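Local coordinates for response regulator (Caulobacter vibrioides, PDB 3T0Y), which probably acts as a PhyR-type response regulator of a two-component system, its sigma-factor-like part, present here, binding another protein as a sigma factor mimic, at residues P26-R29 with R30-R33; A34-D38 with Q39-D43; V73-A76 with I77-S81. All coordinates share one frame; numbering follows the deposited sequence.

Contact 1. Residues P26-R29 with R30-R33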
loop_
_atom_site.group_PDB
_atom_site.type_symbol
_atom_site.label_atom_id
_atom_site.label_comp_id
_atom_site.label_asym_id
_atom_site.label_seq_id
_atom_site.Cartn_x
_atom_site.Cartn_y
_atom_site.Cartn_z
ATOM N N PRO C 26 -1.170 -1.949 17.013
ATOM C CA PRO C 26 -1.217 -0.541 16.589
ATOM C C PRO C 26 0.168 -0.017 16.217
ATOM O O PRO C 26 0.283 0.895 15.393
ATOM C CB PRO C 26 -1.729 0.198 17.840
ATOM C CG PRO C 26 -2.410 -0.841 18.660
ATOM C CD PRO C 26 -1.671 -2.133 18.386
ATOM N N TYR C 27 1.213 -0.575 16.824
ATOM C CA TYR C 27 2.567 -0.077 16.580
ATOM C C TYR C 27 3.148 -0.591 15.273
ATOM O O TYR C 27 3.670 0.181 14.493
ATOM C CB TYR C 27 3.463 -0.370 17.774
ATOM C CG TYR C 27 2.882 0.286 18.991
ATOM C CD1 TYR C 27 3.119 1.630 19.250
ATOM C CD2 TYR C 27 2.030 -0.408 19.836
ATOM C CE1 TYR C 27 2.563 2.252 20.338
ATOM C CE2 TYR C 27 1.462 0.209 20.938
ATOM C CZ TYR C 27 1.736 1.539 21.182
ATOM O OH TYR C 27 1.178 2.169 22.267
ATOM N N ILE C 28 2.991 -1.880 15.006
ATOM C CA ILE C 28 3.412 -2.416 13.737
ATOM C C ILE C 28 2.650 -1.707 12.615
ATOM O O ILE C 28 3.185 -1.516 11.525
ATOM C CB ILE C 28 3.277 -3.968 13.682
ATOM C CG1 ILE C 28 4.115 -4.552 12.547
ATOM C CG2 ILE C 28 1.834 -4.404 13.545
ATOM C CD1 ILE C 28 5.552 -4.101 12.580
ATOM N N ARG C 29 1.423 -1.260 12.870
ATOM C CA ARG C 29 0.706 -0.575 11.793
ATOM C C ARG C 29 1.344 0.760 11.527
ATOM O O ARG C 29 1.414 1.202 10.373
ATOM C CB ARG C 29 -0.768 -0.343 12.112
ATOM C CG ARG C 29 -1.597 -1.579 12.284
ATOM C CD ARG C 29 -3.060 -1.177 12.519
ATOM N NE ARG C 29 -3.728 -0.750 11.289
ATOM C CZ ARG C 29 -4.649 0.208 11.220
ATOM N NH1 ARG C 29 -5.004 0.871 12.316
ATOM N NH2 ARG C 29 -5.207 0.513 10.049
ATOM N N ARG C 30 1.775 1.424 12.598
ATOM C CA ARG C 30 2.431 2.710 12.442
ATOM C C ARG C 30 3.692 2.511 11.615
ATOM O O ARG C 30 3.947 3.257 10.684
ATOM C CB ARG C 30 2.791 3.339 13.793
ATOM C CG ARG C 30 3.557 4.657 13.646
ATOM C CD ARG C 30 4.078 5.172 14.970
ATOM N NE ARG C 30 4.829 4.136 15.655
ATOM C CZ ARG C 30 5.207 4.185 16.921
ATOM N NH1 ARG C 30 4.899 5.237 17.672
ATOM N NH2 ARG C 30 5.862 3.161 17.441
ATOM N N TYR C 31 4.479 1.496 11.960
ATOM C CA TYR C 31 5.740 1.273 11.267
ATOM C C TYR C 31 5.472 0.934 9.799
ATOM O O TYR C 31 6.099 1.487 8.896
ATOM C CB TYR C 31 6.519 0.154 11.941
ATOM C CG TYR C 31 7.751 -0.260 11.190
ATOM C CD1 TYR C 31 8.835 0.602 11.081
ATOM C CD2 TYR C 31 7.836 -1.513 10.583
ATOM C CE1 TYR C 31 9.967 0.243 10.385
ATOM C CE2 TYR C 31 8.970 -1.888 9.890
ATOM C CZ TYR C 31 10.043 -0.991 9.800
ATOM O OH TYR C 31 11.197 -1.335 9.135
ATOM N N ALA C 32 4.518 0.030 9.583
ATOM C CA ALA C 32 4.172 -0.458 8.260
ATOM C C ALA C 32 3.837 0.692 7.337
ATOM O O ALA C 32 4.332 0.761 6.204
ATOM C CB ALA C 32 2.977 -1.437 8.364
ATOM N N ARG C 33 3.017 1.617 7.843
ATOM C CA ARG C 33 2.545 2.757 7.063
ATOM C C ARG C 33 3.706 3.699 6.770
ATOM O O ARG C 33 3.834 4.204 5.662
ATOM C CB ARG C 33 1.373 3.455 7.783
ATOM C CG ARG C 33 1.435 4.994 7.977
ATOM C CD ARG C 33 1.414 5.775 6.672
ATOM N NE ARG C 33 0.692 7.063 6.648
ATOM C CZ ARG C 33 0.146 7.712 7.685
ATOM N NH1 ARG C 33 0.227 7.246 8.926
ATOM N NH2 ARG C 33 -0.487 8.864 7.468
#

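Contact 2. Residues A34-D38 with Q39-D43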
loop_
_atom_site.group_PDB
_atom_site.type_symbol
_atom_site.label_atom_id
_atom_site.label_comp_id
_atom_site.label_asym_id
_atom_site.label_seq_id
_atom_site.Cartn_x
_atom_site.Cartn_y
_atom_site.Cartn_z
ATOM N N ALA C 34 4.582 3.905 7.742
ATOM C CA ALA C 34 5.666 4.848 7.535
ATOM C C ALA C 34 6.657 4.269 6.530
ATOM O O ALA C 34 7.250 5.004 5.734
ATOM C CB ALA C 34 6.353 5.158 8.859
ATOM N N LEU C 35 6.835 2.949 6.571
ATOM C CA LEU C 35 7.839 2.296 5.740
ATOM C C LEU C 35 7.374 2.183 4.312
ATOM O O LEU C 35 8.158 2.419 3.397
ATOM C CB LEU C 35 8.202 0.902 6.276
ATOM C CG LEU C 35 9.159 0.055 5.420
ATOM C CD1 LEU C 35 10.620 0.579 5.502
ATOM C CD2 LEU C 35 9.108 -1.418 5.811
ATOM N N THR C 36 6.094 1.870 4.111
ATOM C CA THR C 36 5.629 1.483 2.786
ATOM C C THR C 36 4.752 2.519 2.058
ATOM O O THR C 36 4.422 2.331 0.891
ATOM C CB THR C 36 4.868 0.154 2.836
ATOM O OG1 THR C 36 3.604 0.377 3.465
ATOM C CG2 THR C 36 5.666 -0.905 3.618
ATOM N N GLY C 37 4.370 3.596 2.742
ATOM C CA GLY C 37 3.809 4.735 2.050
ATOM C C GLY C 37 2.406 5.164 2.385
ATOM O O GLY C 37 2.071 6.339 2.211
ATOM N N ASP C 38 1.581 4.216 2.815
ATOM C CA ASP C 38 0.231 4.510 3.275
ATOM C C ASP C 38 -0.323 3.335 4.085
ATOM O O ASP C 38 0.305 2.266 4.162
ATOM C CB ASP C 38 -0.702 4.888 2.108
ATOM C CG ASP C 38 -1.005 3.715 1.171
ATOM O OD1 ASP C 38 -1.671 3.942 0.135
ATOM O OD2 ASP C 38 -0.597 2.574 1.460
ATOM N N GLN C 39 -1.494 3.536 4.692
ATOM C CA GLN C 39 -2.039 2.555 5.626
ATOM C C GLN C 39 -2.503 1.298 4.907
ATOM O O GLN C 39 -2.387 0.200 5.442
ATOM C CB GLN C 39 -3.199 3.151 6.439
ATOM C CG GLN C 39 -3.438 2.448 7.777
ATOM C CD GLN C 39 -2.206 2.513 8.697
ATOM O OE1 GLN C 39 -1.905 3.565 9.280
ATOM N NE2 GLN C 39 -1.479 1.386 8.814
ATOM N N ALA C 40 -3.021 1.455 3.695
ATOM C CA ALA C 40 -3.470 0.297 2.917
ATOM C C ALA C 40 -2.308 -0.636 2.589
ATOM O O ALA C 40 -2.386 -1.850 2.800
ATOM C CB ALA C 40 -4.162 0.739 1.636
ATOM N N THR C 41 -1.229 -0.058 2.066
ATOM C CA THR C 41 -0.030 -0.814 1.778
ATOM C C THR C 41 0.535 -1.414 3.086
ATOM O O THR C 41 0.901 -2.605 3.129
ATOM C CB THR C 41 1.026 0.057 1.069
ATOM O OG1 THR C 41 0.446 0.664 -0.099
ATOM C CG2 THR C 41 2.211 -0.790 0.635
ATOM N N GLY C 42 0.559 -0.615 4.155
ATOM C CA GLY C 42 1.096 -1.092 5.433
ATOM C C GLY C 42 0.287 -2.254 6.017
ATOM O O GLY C 42 0.839 -3.269 6.454
ATOM N N ASP C 43 -1.037 -2.107 6.010
ATOM C CA ASP C 43 -1.922 -3.166 6.465
ATOM C C ASP C 43 -1.798 -4.407 5.599
ATOM O O ASP C 43 -1.942 -5.515 6.084
ATOM C CB ASP C 43 -3.373 -2.684 6.501
ATOM C CG ASP C 43 -3.602 -1.631 7.567
ATOM O OD1 ASP C 43 -2.681 -1.420 8.375
ATOM O OD2 ASP C 43 -4.698 -1.031 7.626
#

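Contact 3. Residues V73-A76 with I77-S81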
loop_
_atom_site.group_PDB
_atom_site.type_symbol
_atom_site.label_atom_id
_atom_site.label_comp_id
_atom_site.label_asym_id
_atom_site.label_seq_id
_atom_site.Cartn_x
_atom_site.Cartn_y
_atom_site.Cartn_z
ATOM N N VAL C 73 9.581 -10.675 12.020
ATOM C CA VAL C 73 8.818 -11.393 10.998
ATOM C C VAL C 73 8.278 -10.449 9.923
ATOM O O VAL C 73 8.351 -10.750 8.730
ATOM C CB VAL C 73 7.666 -12.223 11.577
ATOM C CG1 VAL C 73 6.752 -12.712 10.441
ATOM C CG2 VAL C 73 8.205 -13.395 12.353
ATOM N N PHE C 74 7.734 -9.310 10.342
ATOM C CA PHE C 74 7.245 -8.328 9.389
ATOM C C PHE C 74 8.340 -7.981 8.393
ATOM O O PHE C 74 8.138 -8.023 7.180
ATOM C CB PHE C 74 6.799 -7.058 10.106
ATOM C CG PHE C 74 6.421 -5.955 9.171
ATOM C CD1 PHE C 74 7.388 -5.099 8.657
ATOM C CD2 PHE C 74 5.100 -5.784 8.781
ATOM C CE1 PHE C 74 7.035 -4.089 7.787
ATOM C CE2 PHE C 74 4.738 -4.758 7.907
ATOM C CZ PHE C 74 5.705 -3.908 7.412
ATOM N N HIS C 75 9.507 -7.627 8.914
ATOM C CA HIS C 75 10.604 -7.268 8.039
ATOM C C HIS C 75 10.933 -8.398 7.054
ATOM O O HIS C 75 11.214 -8.143 5.893
ATOM C CB HIS C 75 11.856 -6.880 8.815
ATOM C CG HIS C 75 12.987 -6.523 7.920
ATOM N ND1 HIS C 75 13.069 -5.299 7.284
ATOM C CD2 HIS C 75 14.043 -7.251 7.481
ATOM C CE1 HIS C 75 14.144 -5.285 6.512
ATOM N NE2 HIS C 75 14.751 -6.455 6.612
ATOM N N ALA C 76 10.886 -9.641 7.522
ATOM C CA ALA C 76 11.231 -10.793 6.698
ATOM C C ALA C 76 10.261 -10.980 5.536
ATOM O O ALA C 76 10.674 -11.288 4.413
ATOM C CB ALA C 76 11.269 -12.055 7.543
ATOM N N ILE C 77 8.971 -10.818 5.795
ATOM C CA ILE C 77 8.012 -11.002 4.714
ATOM C C ILE C 77 8.031 -9.766 3.826
ATOM O O ILE C 77 7.829 -9.860 2.629
ATOM C CB ILE C 77 6.573 -11.348 5.205
ATOM C CG1 ILE C 77 5.995 -10.228 6.069
ATOM C CG2 ILE C 77 6.544 -12.684 5.953
ATOM C CD1 ILE C 77 5.344 -9.133 5.264
ATOM N N TRP C 78 8.292 -8.605 4.417
ATOM C CA TRP C 78 8.372 -7.376 3.635
ATOM C C TRP C 78 9.507 -7.476 2.630
ATOM O O TRP C 78 9.349 -7.191 1.441
ATOM C CB TRP C 78 8.610 -6.167 4.537
ATOM C CG TRP C 78 8.840 -4.931 3.753
ATOM C CD1 TRP C 78 7.902 -4.191 3.099
ATOM C CD2 TRP C 78 10.092 -4.281 3.531
ATOM N NE1 TRP C 78 8.496 -3.119 2.468
ATOM C CE2 TRP C 78 9.840 -3.146 2.728
ATOM C CE3 TRP C 78 11.405 -4.548 3.929
ATOM C CZ2 TRP C 78 10.856 -2.284 2.305
ATOM C CZ3 TRP C 78 12.407 -3.687 3.525
ATOM C CH2 TRP C 78 12.125 -2.563 2.718
ATOM N N LEU C 79 10.653 -7.888 3.143
ATOM C CA LEU C 79 11.848 -8.092 2.355
ATOM C C LEU C 79 11.578 -9.033 1.193
ATOM O O LEU C 79 11.835 -8.699 0.038
ATOM C CB LEU C 79 12.921 -8.706 3.251
ATOM C CG LEU C 79 14.354 -8.397 2.863
ATOM C CD1 LEU C 79 14.490 -6.898 2.655
ATOM C CD2 LEU C 79 15.292 -8.889 3.943
ATOM N N SER C 80 11.050 -10.211 1.514
ATOM C CA SER C 80 10.808 -11.264 0.529
ATOM C C SER C 80 9.691 -10.964 -0.488
ATOM O O SER C 80 9.457 -11.746 -1.412
ATOM C CB SER C 80 10.477 -12.579 1.243
ATOM O OG SER C 80 9.093 -12.647 1.563
ATOM N N SER C 81 8.983 -9.855 -0.317
ATOM C CA SER C 81 7.881 -9.566 -1.223
ATOM C C SER C 81 8.414 -9.122 -2.591
ATOM O O SER C 81 7.711 -9.215 -3.592
ATOM C CB SER C 81 6.888 -8.553 -0.614
ATOM O OG SER C 81 7.361 -7.220 -0.722
#

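Contact 1. Residues P26-R29 with R30-R33
Tyr27 turns the edge of its ring toward the guanidinium group of Arg30. Its CD1 lies 3.6 Å from Arg30 NH2 and over one face of the guanidinium. NH2 itself sits at the ring edge, near the ring plane. The two planes are 65° apart, so the groups do not stack flat. Arg30 leaves the helix with CG anti to its backbone N (chi1 177°), and a bend at chi3 brings its end beside the ring. The charge has stronger partners outside: Arg30 NE forms a salt bridge with Glu107 of the second subunit, and NH1 forms one with an acidic side chain of a chain of another protein in the assembly. On another side of the helix, Ile28 CD1 meets Tyr31 CD2 at 4.0 Å, neither squarely over the ring nor at its edge. Tyr31 also meets the ring of Tyr71.

These residues lie on successive turns of helix 25-36, in the sigma2-like part of PhyR. The backbone is regular alpha helix. Arg30 N donates to Pro26 O at 3.2 Å, and Tyr31 N to Tyr27 O at 3.0 Å. Ala32 N reaches Ile28 O at 2.8 Å, and Ala32 CB packs against the same oxygen at 3.2 Å. Arg33 N donates to Arg29 O at 3.0 Å. Arg29 O probably also accepts from Gln39 NE2. Arg29 NH2 forms a salt bridge with Asp43 OD2. Arg33 NE pairs with Asp84 of the second subunit.

Contact 2. Residues A34-D38 with Q39-D43
Gln39 opens helix 39-54, just after the N-cap residue Asp38, in the short turn that joins helices 25-36 and 39-54 of the sigma2-like part. Helix 25-36 has ended at Thr36, and Gly37 breaks it with a positive phi of 119°. Gln39 bends at chi2, which turns its amide along the helix to Asp43. Its NE2 donates to Asp43 OD1, one turn on, at 3.1 Å. The oxygen is met from above the carboxylate plane.

Ala40 places CB 4.0 Å from Asp38 OD2. Thr41 is the residue that Asp38 caps. Its backbone N donates to Asp38 OD2 at 2.8 Å, and its OG1 donates to the same oxygen at 2.7 Å. Both donors are on the syn side but reach OD2 from opposite faces of the carboxylate plane. Asp38 chi1 of 69° sets CG between its own N and carbonyl carbon, which turns the carboxylate to the helix start. The negative group there probably interacts favourably with the helix dipole. Thr41 OG1 has a further partner in Arg98. The methyl of Thr41 packs on Thr36, whose hydroxyl is bonded to Ala32 O.

Gly42 follows with an i to i+4 bond at the start of the new helix: its N donates to Asp38 O at 2.9 Å.

Contact 3. Residues V73-A76 with I77-S81
Helix 66-80 packs on helices 25-36 and 39-54 of the sigma2-like part, and this contact covers its last turns. His75 and Trp78 make the main aromatic contact. His75 CE1 lies 3.8 Å from Trp78 CZ3, at the edge of the indole and near its plane. The imidazole and the six-membered ring have centroids 5.6 Å apart and planes at 42°, so the pair is oblique. Leu79 reaches the imidazole with its methyls, CD2 lying 3.7 Å from His75 NE2. In both His75 and Trp78, CG lies opposite the backbone N (chi1 179° and 174°). Three residues apart, they bring the imidazole to the edge of the indole. His75 also packs on Leu118 of the second subunit.

Phe74 sits on the inner face. Its CE1 approaches Trp78 CB at 4.2 Å, while the ring itself lies against Ala32 and Leu35. Trp78 meets Tyr45 edge-to-face, and its indole also has a cation-pi partner in Arg92. Ile77 has CG1 3.3 Å from Phe74 O and packs on Val48 and Ala49 of helix 39-54 and on Leu58. Val73 touches it more loosely through CG1.

The backbone bonds are those of an alpha helix: Ile77 N to Val73 O, Trp78 N to Phe74 O, Leu79 N to His75 O and Ser80 N to Ala76 O. At the end, Ser81 OG donates to Trp78 O at 2.9 Å, and Ser81 N also donates to that oxygen. Ser81 OG is hydrogen-bonded to Tyr45 OH as well. The helix bonds thus set the spacing, while apolar and aromatic packing places the rings. His75 ND1 is buried with no partner in the model, which probably costs some polar stabilisation.

Overall arrangement
All three contacts are largely buried and belong to a three-helix core. Contact 1 lies within helix 25-36, and contact 2 runs from its end into helix 39-54. Contact 1 is mid-helix and mixes aromatic packing with arginines that pair outside the helix. Contact 2 is polar, at the turn into helix 39-54, and lies nearest the centre of the chain. Charge pairing links the two. Contact 3, on helix 66-80, is mostly apolar, with exposed residues at its end. It packs on both others: Phe74 on Tyr31 and Trp78 on Thr36. Each contact also touches the second subunit.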